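Local coordinates for vascular protein tyrosine phosphatase 1 (PDB 3I36) that probably dephosphorylates phosphotyrosine in target proteins, here through the catalytic domain of a receptor-type tyrosine phosphatase, at residues A64-E69 with N78-D83; R71-Y76 with H94-Y99; K88-T93 with F128-W133; E134-A139 with P236-L241. One frame throughout, in Å; residues are numbered along the deposited sequence.

Contact 1: residues A64-E69 with N78-D83; sequences AAEIAE and NVLPYD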
loop_
_atom_site.group_PDB
_atom_site.type_symbol
_atom_site.label_atom_id
_atom_site.label_comp_id
_atom_site.label_asym_id
_atom_site.label_seq_id
_atom_site.Cartn_x
_atom_site.Cartn_y
_atom_site.Cartn_z
ATOM N N ALA A 64 18.161 9.207 4.168
ATOM C CA ALA A 64 18.475 7.843 4.587
ATOM C C ALA A 64 18.468 6.931 3.364
ATOM O O ALA A 64 19.354 6.100 3.185
ATOM C CB ALA A 64 17.484 7.341 5.641
ATOM N N ALA A 65 17.465 7.108 2.514
ATOM C CA ALA A 65 17.329 6.300 1.302
ATOM C C ALA A 65 18.517 6.445 0.370
ATOM O O ALA A 65 18.761 5.570 -0.449
ATOM C CB ALA A 65 16.062 6.665 0.558
ATOM N N GLU A 66 19.231 7.561 0.484
ATOM C CA GLU A 66 20.325 7.875 -0.428
ATOM C C GLU A 66 21.691 7.522 0.150
ATOM O O GLU A 66 22.714 7.616 -0.539
ATOM C CB GLU A 66 20.264 9.354 -0.825
ATOM C CG GLU A 66 19.097 9.661 -1.744
ATOM C CD GLU A 66 18.822 11.150 -1.901
ATOM O OE1 GLU A 66 19.325 11.948 -1.084
ATOM O OE2 GLU A 66 18.083 11.517 -2.839
ATOM N N ILE A 67 21.715 7.121 1.414
ATOM C CA ILE A 67 22.968 6.674 2.007
ATOM C C ILE A 67 23.484 5.479 1.218
ATOM O O ILE A 67 22.714 4.601 0.838
ATOM C CB ILE A 67 22.807 6.316 3.501
ATOM C CG1 ILE A 67 22.411 7.570 4.290
ATOM C CG2 ILE A 67 24.102 5.723 4.052
ATOM C CD1 ILE A 67 22.149 7.312 5.745
ATOM N N ALA A 68 24.787 5.463 0.955
ATOM C CA ALA A 68 25.383 4.438 0.109
ATOM C C ALA A 68 24.921 3.047 0.521
ATOM O O ALA A 68 24.501 2.246 -0.316
ATOM C CB ALA A 68 26.920 4.536 0.148
ATOM N N GLU A 69 24.993 2.775 1.819
ATOM C CA GLU A 69 24.641 1.471 2.365
ATOM C C GLU A 69 23.175 1.112 2.106
ATOM O O GLU A 69 22.816 -0.060 2.046
ATOM C CB GLU A 69 24.919 1.445 3.875
ATOM C CG GLU A 69 26.402 1.442 4.254
ATOM C CD GLU A 69 27.155 2.683 3.785
ATOM O OE1 GLU A 69 26.549 3.779 3.726
ATOM O OE2 GLU A 69 28.365 2.561 3.480
ATOM N N ASN A 78 14.484 5.636 -7.987
ATOM C CA ASN A 78 13.661 6.839 -7.968
ATOM C C ASN A 78 12.395 6.660 -7.146
ATOM O O ASN A 78 11.463 7.458 -7.223
ATOM C CB ASN A 78 13.321 7.296 -9.387
ATOM C CG ASN A 78 12.435 6.311 -10.122
ATOM O OD1 ASN A 78 12.335 5.137 -9.749
ATOM N ND2 ASN A 78 11.784 6.787 -11.184
ATOM N N VAL A 79 12.354 5.596 -6.362
ATOM C CA VAL A 79 11.288 5.461 -5.391
ATOM C C VAL A 79 11.899 5.334 -4.018
ATOM O O VAL A 79 12.226 4.240 -3.551
ATOM C CB VAL A 79 10.388 4.270 -5.694
ATOM C CG1 VAL A 79 9.297 4.180 -4.646
ATOM C CG2 VAL A 79 9.785 4.421 -7.101
ATOM N N LEU A 80 12.100 6.482 -3.392
ATOM C CA LEU A 80 12.812 6.530 -2.131
ATOM C C LEU A 80 11.900 7.107 -1.079
ATOM O O LEU A 80 11.231 8.103 -1.317
ATOM C CB LEU A 80 14.033 7.427 -2.249
ATOM C CG LEU A 80 14.951 7.060 -3.406
ATOM C CD1 LEU A 80 16.135 8.004 -3.404
ATOM C CD2 LEU A 80 15.413 5.609 -3.287
ATOM N N PRO A 81 11.917 6.502 0.106
ATOM C CA PRO A 81 11.076 6.975 1.201
ATOM C C PRO A 81 11.561 8.339 1.681
ATOM O O PRO A 81 12.762 8.548 1.854
ATOM C CB PRO A 81 11.307 5.926 2.287
ATOM C CG PRO A 81 12.721 5.373 1.987
ATOM C CD PRO A 81 12.688 5.300 0.468
ATOM N N TYR A 82 10.632 9.259 1.907
ATOM C CA TYR A 82 10.987 10.513 2.543
ATOM C C TYR A 82 11.339 10.247 3.997
ATOM O O TYR A 82 10.703 9.428 4.659
ATOM C CB TYR A 82 9.832 11.516 2.464
ATOM C CG TYR A 82 9.418 11.791 1.048
ATOM C CD1 TYR A 82 10.368 12.135 0.093
ATOM C CD2 TYR A 82 8.082 11.717 0.661
ATOM C CE1 TYR A 82 10.010 12.383 -1.217
ATOM C CE2 TYR A 82 7.708 11.969 -0.656
ATOM C CZ TYR A 82 8.677 12.301 -1.587
ATOM O OH TYR A 82 8.335 12.562 -2.885
ATOM N N ASP A 83 12.364 10.937 4.475
ATOM C CA ASP A 83 12.813 10.798 5.853
ATOM C C ASP A 83 11.684 11.094 6.819
ATOM O O ASP A 83 11.568 10.478 7.873
ATOM C CB ASP A 83 13.945 11.779 6.116
ATOM C CG ASP A 83 15.181 11.459 5.306
ATOM O OD1 ASP A 83 15.473 10.261 5.159
ATOM O OD2 ASP A 83 15.843 12.390 4.799
HETATM O O HOH W 1 15.118 8.460 3.314
#
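The flat carboxylate of Asp83 is engaged at its oxygens: OD1 receives the backbone N-H of Ala64 on its syn lone pair at 3.1 Å (Ala64 N to Asp83 OD1), a nearly straight bond of 167°, while OD2 takes the N-H of Tyr63. The ring of the neighbouring Pro81 meets the methyl of Ala65 at its CD corner, 3.6 Å from Ala65 CB to Pro81 CD. The same methyl also rests 3.5 Å from Leu80 CB (Ala65 CB to Leu80 CB), so it sits over the junction of Leu80 and Pro81. Leu80 CD1 runs on to touch Glu66 CG at 3.8 Å, the two side chains crossing at about a right angle. One water closes the polar end. It accepts from Ala65 N at 2.8 Å and gives one proton to Pro81 O and the other to Asp83 OD1, the latter at only 2.6 Å from the water. Consecutive N-H groups of a short helix are thus gripped by one aspartate and one water. The segment 78-83 carries the Leu-Pro-Tyr-Asp sequence that follows the KNRY loop in the tyrosine phosphatase fold; here its Leu80, Pro81 and Asp83 fasten helix 63-66.

Contact 2: residues R71-Y76 with H94-Y99; sequences RGKNRY and HSTDDY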
loop_
_atom_site.group_PDB
_atom_site.type_symbol
_atom_site.label_atom_id
_atom_site.label_comp_id
_atom_site.label_asym_id
_atom_site.label_seq_id
_atom_site.Cartn_x
_atom_site.Cartn_y
_atom_site.Cartn_z
ATOM N N ARG A 71 21.299 2.310 -0.574
ATOM C CA ARG A 71 20.861 2.436 -1.955
ATOM C C ARG A 71 20.439 1.091 -2.520
ATOM O O ARG A 71 19.469 0.996 -3.263
ATOM C CB ARG A 71 21.946 3.067 -2.815
ATOM C CG ARG A 71 22.194 4.530 -2.468
ATOM C CD ARG A 71 23.522 5.029 -3.059
ATOM N NE ARG A 71 24.013 6.206 -2.342
ATOM C CZ ARG A 71 25.205 6.760 -2.532
ATOM N NH1 ARG A 71 26.038 6.249 -3.428
ATOM N NH2 ARG A 71 25.564 7.825 -1.825
ATOM N N GLY A 72 21.158 0.050 -2.130
ATOM C CA GLY A 72 20.883 -1.283 -2.623
ATOM C C GLY A 72 19.682 -1.905 -1.942
ATOM O O GLY A 72 19.277 -3.011 -2.286
ATOM N N LYS A 73 19.115 -1.195 -0.970
ATOM C CA LYS A 73 17.926 -1.684 -0.287
ATOM C C LYS A 73 16.690 -1.104 -0.953
ATOM O O LYS A 73 15.560 -1.371 -0.552
ATOM C CB LYS A 73 17.974 -1.300 1.190
ATOM C CG LYS A 73 19.214 -1.790 1.921
ATOM C CD LYS A 73 19.217 -1.234 3.338
ATOM C CE LYS A 73 20.470 -1.642 4.109
ATOM N NZ LYS A 73 20.451 -0.980 5.445
ATOM N N ASN A 74 16.914 -0.294 -1.976
ATOM C CA ASN A 74 15.819 0.277 -2.737
ATOM C C ASN A 74 15.624 -0.479 -4.024
ATOM O O ASN A 74 16.571 -0.683 -4.779
ATOM C CB ASN A 74 16.112 1.730 -3.053
ATOM C CG ASN A 74 16.295 2.545 -1.816
ATOM O OD1 ASN A 74 15.556 2.386 -0.854
ATOM N ND2 ASN A 74 17.284 3.425 -1.829
ATOM N N ARG A 75 14.396 -0.905 -4.265
ATOM C CA ARG A 75 14.101 -1.634 -5.474
ATOM C C ARG A 75 14.285 -0.740 -6.682
ATOM O O ARG A 75 14.890 -1.133 -7.678
ATOM C CB ARG A 75 12.670 -2.152 -5.439
ATOM C CG ARG A 75 12.273 -2.901 -6.713
ATOM C CD ARG A 75 10.935 -3.621 -6.535
ATOM N NE ARG A 75 11.049 -4.782 -5.648
ATOM C CZ ARG A 75 11.595 -5.937 -6.012
ATOM N NH1 ARG A 75 12.078 -6.086 -7.249
ATOM N NH2 ARG A 75 11.663 -6.940 -5.151
ATOM N N TYR A 76 13.748 0.468 -6.594
ATOM C CA TYR A 76 13.894 1.451 -7.671
ATOM C C TYR A 76 14.577 2.691 -7.142
ATOM O O TYR A 76 14.187 3.222 -6.110
ATOM C CB TYR A 76 12.521 1.823 -8.235
ATOM C CG TYR A 76 11.753 0.616 -8.681
ATOM C CD1 TYR A 76 12.126 -0.075 -9.832
ATOM C CD2 TYR A 76 10.669 0.147 -7.951
ATOM C CE1 TYR A 76 11.440 -1.181 -10.244
ATOM C CE2 TYR A 76 9.974 -0.976 -8.358
ATOM C CZ TYR A 76 10.364 -1.634 -9.506
ATOM O OH TYR A 76 9.683 -2.756 -9.920
ATOM N N HIS A 94 24.678 -0.820 13.144
ATOM C CA HIS A 94 24.866 0.353 12.307
ATOM C C HIS A 94 23.565 1.115 12.129
ATOM O O HIS A 94 22.483 0.525 12.048
ATOM C CB HIS A 94 25.446 -0.051 10.951
ATOM C CG HIS A 94 26.054 1.088 10.191
ATOM N ND1 HIS A 94 27.288 1.619 10.508
ATOM C CD2 HIS A 94 25.602 1.797 9.129
ATOM C CE1 HIS A 94 27.567 2.606 9.672
ATOM N NE2 HIS A 94 26.559 2.734 8.828
ATOM N N SER A 95 23.680 2.432 12.072
ATOM C CA SER A 95 22.512 3.279 11.959
ATOM C C SER A 95 21.675 2.885 10.738
ATOM O O SER A 95 20.452 2.966 10.776
ATOM C CB SER A 95 22.944 4.736 11.852
ATOM O OG SER A 95 23.821 4.901 10.756
ATOM N N THR A 96 22.334 2.450 9.664
ATOM C CA THR A 96 21.607 2.115 8.432
ATOM C C THR A 96 20.804 0.834 8.579
ATOM O O THR A 96 20.007 0.483 7.706
ATOM C CB THR A 96 22.536 1.992 7.220
ATOM O OG1 THR A 96 23.516 0.977 7.479
ATOM C CG2 THR A 96 23.232 3.317 6.956
ATOM N N ASP A 97 21.002 0.139 9.690
ATOM C CA ASP A 97 20.142 -0.999 10.002
ATOM C C ASP A 97 18.690 -0.545 10.130
ATOM O O ASP A 97 17.778 -1.353 10.058
ATOM C CB ASP A 97 20.550 -1.625 11.325
ATOM C CG ASP A 97 21.882 -2.318 11.259
ATOM O OD1 ASP A 97 22.399 -2.545 10.140
ATOM O OD2 ASP A 97 22.398 -2.640 12.342
ATOM N N ASP A 98 18.472 0.745 10.341
ATOM C CA ASP A 98 17.113 1.214 10.580
ATOM C C ASP A 98 16.342 1.322 9.274
ATOM O O ASP A 98 15.139 1.592 9.254
ATOM C CB ASP A 98 17.111 2.551 11.340
ATOM C CG ASP A 98 17.436 3.760 10.453
ATOM O OD1 ASP A 98 17.602 3.638 9.217
ATOM O OD2 ASP A 98 17.511 4.868 11.012
ATOM N N TYR A 99 17.032 1.067 8.177
ATOM C CA TYR A 99 16.502 1.488 6.896
ATOM C C TYR A 99 15.691 0.426 6.206
ATOM O O TYR A 99 16.117 -0.723 6.068
ATOM C CB TYR A 99 17.599 1.942 5.938
ATOM C CG TYR A 99 16.979 2.417 4.664
ATOM C CD1 TYR A 99 16.471 3.708 4.566
ATOM C CD2 TYR A 99 16.832 1.562 3.577
ATOM C CE1 TYR A 99 15.856 4.147 3.415
ATOM C CE2 TYR A 99 16.225 1.998 2.402
ATOM C CZ TYR A 99 15.735 3.299 2.340
ATOM O OH TYR A 99 15.124 3.744 1.204
HETATM O O HOH W 2 18.313 -2.103 6.685
HETATM O O HOH W 3 22.749 -1.547 6.842
#
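Lys73 leaves the backbone with CG anti to its carbonyl carbon (chi1 -56°) and then stays fully extended, sliding past Tyr99 in the opposite direction to that side chain. Its CB lies 3.9 Å from Tyr99 CD2, and CD approaches the same ring carbon at 3.7 Å, near the plane of the ring and at its edge. The tip, NZ, stands 2.7 Å from Thr96 O, but the angle is too poor for a hydrogen bond. Instead NZ donates to Asn70 OD1 and to two waters: one, 2.7 Å from NZ, passes a proton to Tyr99 O, and the other also bonds Thr96 OG1. Next along the chain, Asn74 catches the far end of Tyr99: OH gives its proton to OD1 at a short 2.5 Å (Tyr99 OH to Asn74 OD1), on a carbonyl lone pair, with amide and ring planes 78° apart. Asn101 ND2 shares that oxygen, and Asn74 ND2 is held by Ala65 O, which fixes the amide's rotation. Segment 71-76 carries KNRY, the family's phosphotyrosine-recognition loop motif. A buried phenol and a three-acceptor ammonium thus anchor this loop; Asp97, its OD2 bonded by Thr93 N, has OD1 5.3 Å from Lys73 NZ and probably favours the lysine's charge.

Contact 3: residues K88-T93 with F128-W133; sequences KLSVQT and FWRMVW
Helix 125-134, which carries the FWRMVW sequence of the phosphatase domain, is met here by the loop following strand 86-88, and Arg130 does most of the joining. Its CG lies anti to the backbone N (chi1 -167°), and a bend at chi3 (49°) turns the guanidinium into the curve of residues 89-92. At the edge of that group NH2 donates twice to one residue: to Ser90 O at 2.6 Å from Arg130 NH2, and to Ser90 OG at 2.9 Å from the same nitrogen. Both acceptors lie in the guanidinium plane, yet the bonds are bent, and the arginine nitrogen sits above the plane of the Ser90 carbonyl. The two faces are occupied as well. Gln92 OE1 hovers 3.7 Å over the centre of one, its amide plane steeply inclined; on the opposite face lies Leu89, with CB 3.4 Å from Arg130 NH2 and CD1 toward the rim. The other leucine branch, CD2, packs against the helix itself, 3.5 Å from Met131 CA. Beyond the segments, Arg130 NH1 forms a salt bridge with Asp127 and bonds Asp97 O, and Ser90 OG is held by Glu134. A guanidinium clamped by a backbone carbonyl and a hydroxyl, with an aliphatic side chain beneath, here fastens a connecting loop to the helix that packs on strand 240-243 of the central tyrosine phosphatase sheet.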
loop_
_atom_site.group_PDB
_atom_site.type_symbol
_atom_site.label_atom_id
_atom_site.label_comp_id
_atom_site.label_asym_id
_atom_site.label_seq_id
_atom_site.Cartn_x
_atom_site.Cartn_y
_atom_site.Cartn_z
ATOM N N LYS A 88 11.334 3.414 10.404
ATOM C CA LYS A 88 12.675 3.212 10.932
ATOM C C LYS A 88 12.699 1.945 11.751
ATOM O O LYS A 88 11.917 1.796 12.678
ATOM C CB LYS A 88 13.089 4.395 11.801
ATOM C CG LYS A 88 13.180 5.697 11.038
ATOM C CD LYS A 88 13.491 6.855 11.962
ATOM C CE LYS A 88 13.189 8.181 11.282
ATOM N NZ LYS A 88 13.501 9.349 12.157
ATOM N N LEU A 89 13.589 1.024 11.398
ATOM C CA LEU A 89 13.690 -0.228 12.118
ATOM C C LEU A 89 14.702 -0.110 13.241
ATOM O O LEU A 89 15.381 0.903 13.368
ATOM C CB LEU A 89 14.092 -1.345 11.164
ATOM C CG LEU A 89 13.223 -1.381 9.902
ATOM C CD1 LEU A 89 13.703 -2.497 8.977
ATOM C CD2 LEU A 89 11.730 -1.533 10.272
ATOM N N SER A 90 14.778 -1.147 14.064
ATOM C CA SER A 90 15.745 -1.195 15.141
ATOM C C SER A 90 17.132 -1.158 14.531
ATOM O O SER A 90 17.326 -1.483 13.358
ATOM C CB SER A 90 15.580 -2.488 15.938
ATOM O OG SER A 90 15.628 -3.600 15.062
ATOM N N VAL A 91 18.098 -0.733 15.322
ATOM C CA VAL A 91 19.463 -0.724 14.851
ATOM C C VAL A 91 20.228 -1.738 15.676
ATOM O O VAL A 91 20.039 -1.828 16.888
ATOM C CB VAL A 91 20.087 0.663 14.991
ATOM C CG1 VAL A 91 19.383 1.639 14.070
ATOM C CG2 VAL A 91 19.996 1.139 16.429
ATOM N N GLN A 92 21.064 -2.522 15.007
ATOM C CA GLN A 92 21.917 -3.487 15.679
ATOM C C GLN A 92 23.312 -2.898 15.798
ATOM O O GLN A 92 23.701 -2.388 16.848
ATOM C CB GLN A 92 21.969 -4.804 14.898
ATOM C CG GLN A 92 20.725 -5.688 15.020
ATOM C CD GLN A 92 19.602 -5.288 14.068
ATOM O OE1 GLN A 92 19.492 -5.820 12.961
ATOM N NE2 GLN A 92 18.762 -4.352 14.500
ATOM N N THR A 93 24.049 -2.939 14.694
ATOM C CA THR A 93 25.444 -2.530 14.690
ATOM C C THR A 93 25.643 -1.199 13.969
ATOM O O THR A 93 26.656 -0.522 14.155
ATOM C CB THR A 93 26.312 -3.601 14.009
ATOM O OG1 THR A 93 25.945 -3.704 12.629
ATOM C CG2 THR A 93 26.095 -4.947 14.671
ATOM N N PHE A 128 12.398 -6.705 5.730
ATOM C CA PHE A 128 10.967 -6.700 5.528
ATOM C C PHE A 128 10.258 -7.329 6.715
ATOM O O PHE A 128 9.337 -6.742 7.286
ATOM C CB PHE A 128 10.626 -7.461 4.257
ATOM C CG PHE A 128 9.173 -7.500 3.950
ATOM C CD1 PHE A 128 8.578 -6.491 3.206
ATOM C CD2 PHE A 128 8.391 -8.556 4.390
ATOM C CE1 PHE A 128 7.218 -6.544 2.900
ATOM C CE2 PHE A 128 7.039 -8.605 4.101
ATOM C CZ PHE A 128 6.452 -7.594 3.356
ATOM N N TRP A 129 10.677 -8.530 7.086
ATOM C CA TRP A 129 10.043 -9.202 8.211
ATOM C C TRP A 129 10.328 -8.513 9.535
ATOM O O TRP A 129 9.507 -8.545 10.451
ATOM C CB TRP A 129 10.417 -10.676 8.247
ATOM C CG TRP A 129 9.711 -11.403 7.171
ATOM C CD1 TRP A 129 10.236 -11.841 5.993
ATOM C CD2 TRP A 129 8.317 -11.712 7.138
ATOM N NE1 TRP A 129 9.254 -12.441 5.234
ATOM C CE2 TRP A 129 8.066 -12.375 5.916
ATOM C CE3 TRP A 129 7.255 -11.506 8.028
ATOM C CZ2 TRP A 129 6.797 -12.831 5.562
ATOM C CZ3 TRP A 129 5.990 -11.952 7.673
ATOM C CH2 TRP A 129 5.774 -12.613 6.453
ATOM N N ARG A 130 11.475 -7.865 9.629
ATOM C CA ARG A 130 11.799 -7.132 10.839
ATOM C C ARG A 130 10.824 -5.964 10.969
ATOM O O ARG A 130 10.356 -5.651 12.055
ATOM C CB ARG A 130 13.250 -6.651 10.825
ATOM C CG ARG A 130 13.728 -6.156 12.180
ATOM C CD ARG A 130 15.249 -6.195 12.290
ATOM N NE ARG A 130 15.888 -5.588 11.136
ATOM C CZ ARG A 130 16.437 -4.379 11.136
ATOM N NH1 ARG A 130 16.990 -3.908 10.031
ATOM N NH2 ARG A 130 16.422 -3.647 12.234
ATOM N N MET A 131 10.481 -5.354 9.843
ATOM C CA MET A 131 9.517 -4.264 9.857
ATOM C C MET A 131 8.157 -4.820 10.241
ATOM O O MET A 131 7.443 -4.257 11.068
ATOM C CB MET A 131 9.405 -3.639 8.487
ATOM C CG MET A 131 8.314 -2.592 8.439
ATOM S SD MET A 131 8.385 -1.604 6.946
ATOM C CE MET A 131 7.857 -2.766 5.700
ATOM N N VAL A 132 7.795 -5.927 9.608
ATOM C CA VAL A 132 6.537 -6.577 9.914
ATOM C C VAL A 132 6.462 -6.814 11.404
ATOM O O VAL A 132 5.455 -6.516 12.036
ATOM C CB VAL A 132 6.398 -7.923 9.183
ATOM C CG1 VAL A 132 5.317 -8.792 9.859
ATOM C CG2 VAL A 132 6.048 -7.680 7.726
ATOM N N TRP A 133 7.539 -7.345 11.972
ATOM C CA TRP A 133 7.530 -7.668 13.392
ATOM C C TRP A 133 7.523 -6.416 14.254
ATOM O O TRP A 133 6.654 -6.221 15.108
ATOM C CB TRP A 133 8.730 -8.513 13.798
ATOM C CG TRP A 133 8.626 -8.776 15.246
ATOM C CD1 TRP A 133 9.297 -8.149 16.257
ATOM C CD2 TRP A 133 7.691 -9.661 15.869
ATOM N NE1 TRP A 133 8.868 -8.633 17.477
ATOM C CE2 TRP A 133 7.877 -9.556 17.260
ATOM C CE3 TRP A 133 6.727 -10.548 15.374
ATOM C CZ2 TRP A 133 7.140 -10.314 18.168
ATOM C CZ3 TRP A 133 5.988 -11.301 16.281
ATOM C CH2 TRP A 133 6.200 -11.176 17.663
#

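Contact 4: residues E134-A139 with P236-L241; sequences EKNVYA and PESPIL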
loop_
_atom_site.group_PDB
_atom_site.type_symbol
_atom_site.label_atom_id
_atom_site.label_comp_id
_atom_site.label_asym_id
_atom_site.label_seq_id
_atom_site.Cartn_x
_atom_site.Cartn_y
_atom_site.Cartn_z
ATOM N N GLU A 134 8.502 -5.555 14.029
ATOM C CA GLU A 134 8.690 -4.414 14.908
ATOM C C GLU A 134 7.556 -3.422 14.824
ATOM O O GLU A 134 7.296 -2.695 15.771
ATOM C CB GLU A 134 10.005 -3.715 14.592
ATOM C CG GLU A 134 11.196 -4.597 14.912
ATOM C CD GLU A 134 12.502 -3.933 14.577
ATOM O OE1 GLU A 134 12.489 -2.760 14.136
ATOM O OE2 GLU A 134 13.537 -4.596 14.761
ATOM N N LYS A 135 6.901 -3.371 13.676
ATOM C CA LYS A 135 5.873 -2.362 13.497
ATOM C C LYS A 135 4.473 -2.927 13.684
ATOM O O LYS A 135 3.496 -2.260 13.385
ATOM C CB LYS A 135 6.015 -1.665 12.151
ATOM C CG LYS A 135 7.380 -1.038 11.952
ATOM C CD LYS A 135 7.792 -0.175 13.158
ATOM C CE LYS A 135 9.139 0.511 12.897
ATOM N NZ LYS A 135 9.724 1.147 14.112
ATOM N N ASN A 136 4.388 -4.148 14.199
ATOM C CA ASN A 136 3.114 -4.662 14.670
ATOM C C ASN A 136 2.163 -4.926 13.513
ATOM O O ASN A 136 0.959 -4.731 13.633
ATOM C CB ASN A 136 2.485 -3.656 15.639
ATOM C CG ASN A 136 1.420 -4.276 16.505
ATOM O OD1 ASN A 136 1.555 -5.418 16.920
ATOM N ND2 ASN A 136 0.348 -3.525 16.778
ATOM N N VAL A 137 2.710 -5.371 12.389
ATOM C CA VAL A 137 1.904 -5.640 11.211
ATOM C C VAL A 137 1.209 -6.984 11.338
ATOM O O VAL A 137 1.860 -7.991 11.558
ATOM C CB VAL A 137 2.785 -5.614 9.948
ATOM C CG1 VAL A 137 1.995 -6.043 8.729
ATOM C CG2 VAL A 137 3.312 -4.199 9.749
ATOM N N TYR A 138 -0.115 -6.985 11.210
ATOM C CA TYR A 138 -0.901 -8.214 11.244
ATOM C C TYR A 138 -1.466 -8.496 9.856
ATOM O O TYR A 138 -1.913 -9.594 9.563
ATOM C CB TYR A 138 -2.068 -8.067 12.200
ATOM C CG TYR A 138 -1.723 -8.335 13.642
ATOM C CD1 TYR A 138 -0.866 -7.504 14.334
ATOM C CD2 TYR A 138 -2.272 -9.410 14.306
ATOM C CE1 TYR A 138 -0.559 -7.750 15.675
ATOM C CE2 TYR A 138 -1.976 -9.667 15.628
ATOM C CZ TYR A 138 -1.127 -8.835 16.309
ATOM O OH TYR A 138 -0.846 -9.100 17.629
ATOM N N ALA A 139 -1.469 -7.474 9.007
ATOM C CA ALA A 139 -2.028 -7.620 7.671
ATOM C C ALA A 139 -1.066 -7.087 6.627
ATOM O O ALA A 139 -0.551 -5.979 6.746
ATOM C CB ALA A 139 -3.375 -6.900 7.558
ATOM N N PRO A 236 -4.947 -2.450 18.160
ATOM C CA PRO A 236 -4.726 -1.054 17.770
ATOM C C PRO A 236 -3.295 -0.815 17.332
ATOM O O PRO A 236 -2.395 -1.592 17.656
ATOM C CB PRO A 236 -4.986 -0.270 19.069
ATOM C CG PRO A 236 -5.717 -1.230 19.978
ATOM C CD PRO A 236 -5.215 -2.589 19.601
ATOM N N GLU A 237 -3.090 0.286 16.626
ATOM C CA GLU A 237 -1.775 0.674 16.169
ATOM C C GLU A 237 -1.123 -0.485 15.458
ATOM O O GLU A 237 0.027 -0.829 15.724
ATOM C CB GLU A 237 -0.913 1.122 17.351
ATOM C CG GLU A 237 -1.582 2.149 18.247
ATOM C CD GLU A 237 -0.660 2.628 19.351
ATOM O OE1 GLU A 237 0.538 2.855 19.065
ATOM O OE2 GLU A 237 -1.129 2.784 20.499
ATOM N N SER A 238 -1.872 -1.121 14.575
ATOM C CA SER A 238 -1.296 -2.150 13.725
ATOM C C SER A 238 -1.445 -1.683 12.287
ATOM O O SER A 238 -2.525 -1.759 11.716
ATOM C CB SER A 238 -2.008 -3.491 13.925
ATOM O OG SER A 238 -1.583 -4.424 12.940
ATOM N N PRO A 239 -0.350 -1.176 11.704
ATOM C CA PRO A 239 -0.372 -0.617 10.354
ATOM C C PRO A 239 -0.628 -1.734 9.373
ATOM O O PRO A 239 -0.119 -2.852 9.561
ATOM C CB PRO A 239 1.066 -0.101 10.154
ATOM C CG PRO A 239 1.700 -0.127 11.475
ATOM C CD PRO A 239 0.994 -1.161 12.295
ATOM N N ILE A 240 -1.407 -1.451 8.342
ATOM C CA ILE A 240 -1.553 -2.415 7.267
ATOM C C ILE A 240 -0.360 -2.196 6.360
ATOM O O ILE A 240 -0.112 -1.080 5.897
ATOM C CB ILE A 240 -2.845 -2.199 6.460
ATOM C CG1 ILE A 240 -4.063 -2.290 7.396
ATOM C CG2 ILE A 240 -2.950 -3.220 5.317
ATOM C CD1 ILE A 240 -5.299 -1.718 6.775
ATOM N N LEU A 241 0.387 -3.259 6.113
ATOM C CA LEU A 241 1.555 -3.137 5.261
ATOM C C LEU A 241 1.053 -3.391 3.853
ATOM O O LEU A 241 0.495 -4.446 3.560
ATOM C CB LEU A 241 2.612 -4.154 5.661
ATOM C CG LEU A 241 3.961 -4.109 4.944
ATOM C CD1 LEU A 241 4.878 -5.097 5.627
ATOM C CD2 LEU A 241 3.848 -4.467 3.468
HETATM O O HOH W 4 -1.622 -4.799 10.324
#
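The tight side of this contact is the inner one, where Val137 and Leu241 cross obliquely with Val137 CG1 3.7 Å from Leu241 CB, beneath helix 125-134. Here Leu241 N donates to Ala139 O at 2.9 Å, almost along the C=O axis (161° at the oxygen), joining the beginnings of strands 139-142 and 240-243. Pro239 is equally close-set, its CD only 2.9 Å from Lys135 O. Between the two segments a water accepts from Tyr138 N and donates to Ser238 OG and Pro239 O, the last 2.6 Å from the water. The hydroxyl that receives this proton passes its own on: Ser238 OG to Asn136 O, 2.7 Å, in the carbonyl plane. Toward exposed Pro236 and Glu237 the contact loosens, and the bond that carries it is Asn136 ND2 to Glu237 O at 2.9 Å, straight at 176° although the amide nitrogen stands above the carbonyl plane. Asn136, with positive phi, is the C-prime residue of the Schellman motif that ends the helix. It thereby ties the helix terminus to the chain entering strand 240-243, which leads to Cys244, the probable phosphocysteine nucleophile. Water and Ser238 hydroxyl together meet Tyr138 N, Pro239 O and Asn136 O, so neutral groups hold this junction.

Contacts 1 and 2 are the more buried pair and share one neighbourhood: Tyr99 OH of contact 2 packs on Ala65 and Pro81 of contact 1, and Arg71 NE bonds Glu66 O. Contact 3 is partly buried; it joins contact 2 through Arg130 to Asp97 O and the backbone pair Leu89–Asp98. Contacts 3 and 4 hold successive parts of the same helix and its exit, linked by Ser90 with Glu134. Contact 4, also partly buried, lies nearest the chain centre, in the sheet. Chemistry follows place: a carboxylate and a water in contact 1, ammonium and phenol in contact 2, guanidinium in contact 3, and neutral hydroxyl, amide and backbone bonds in contact 4.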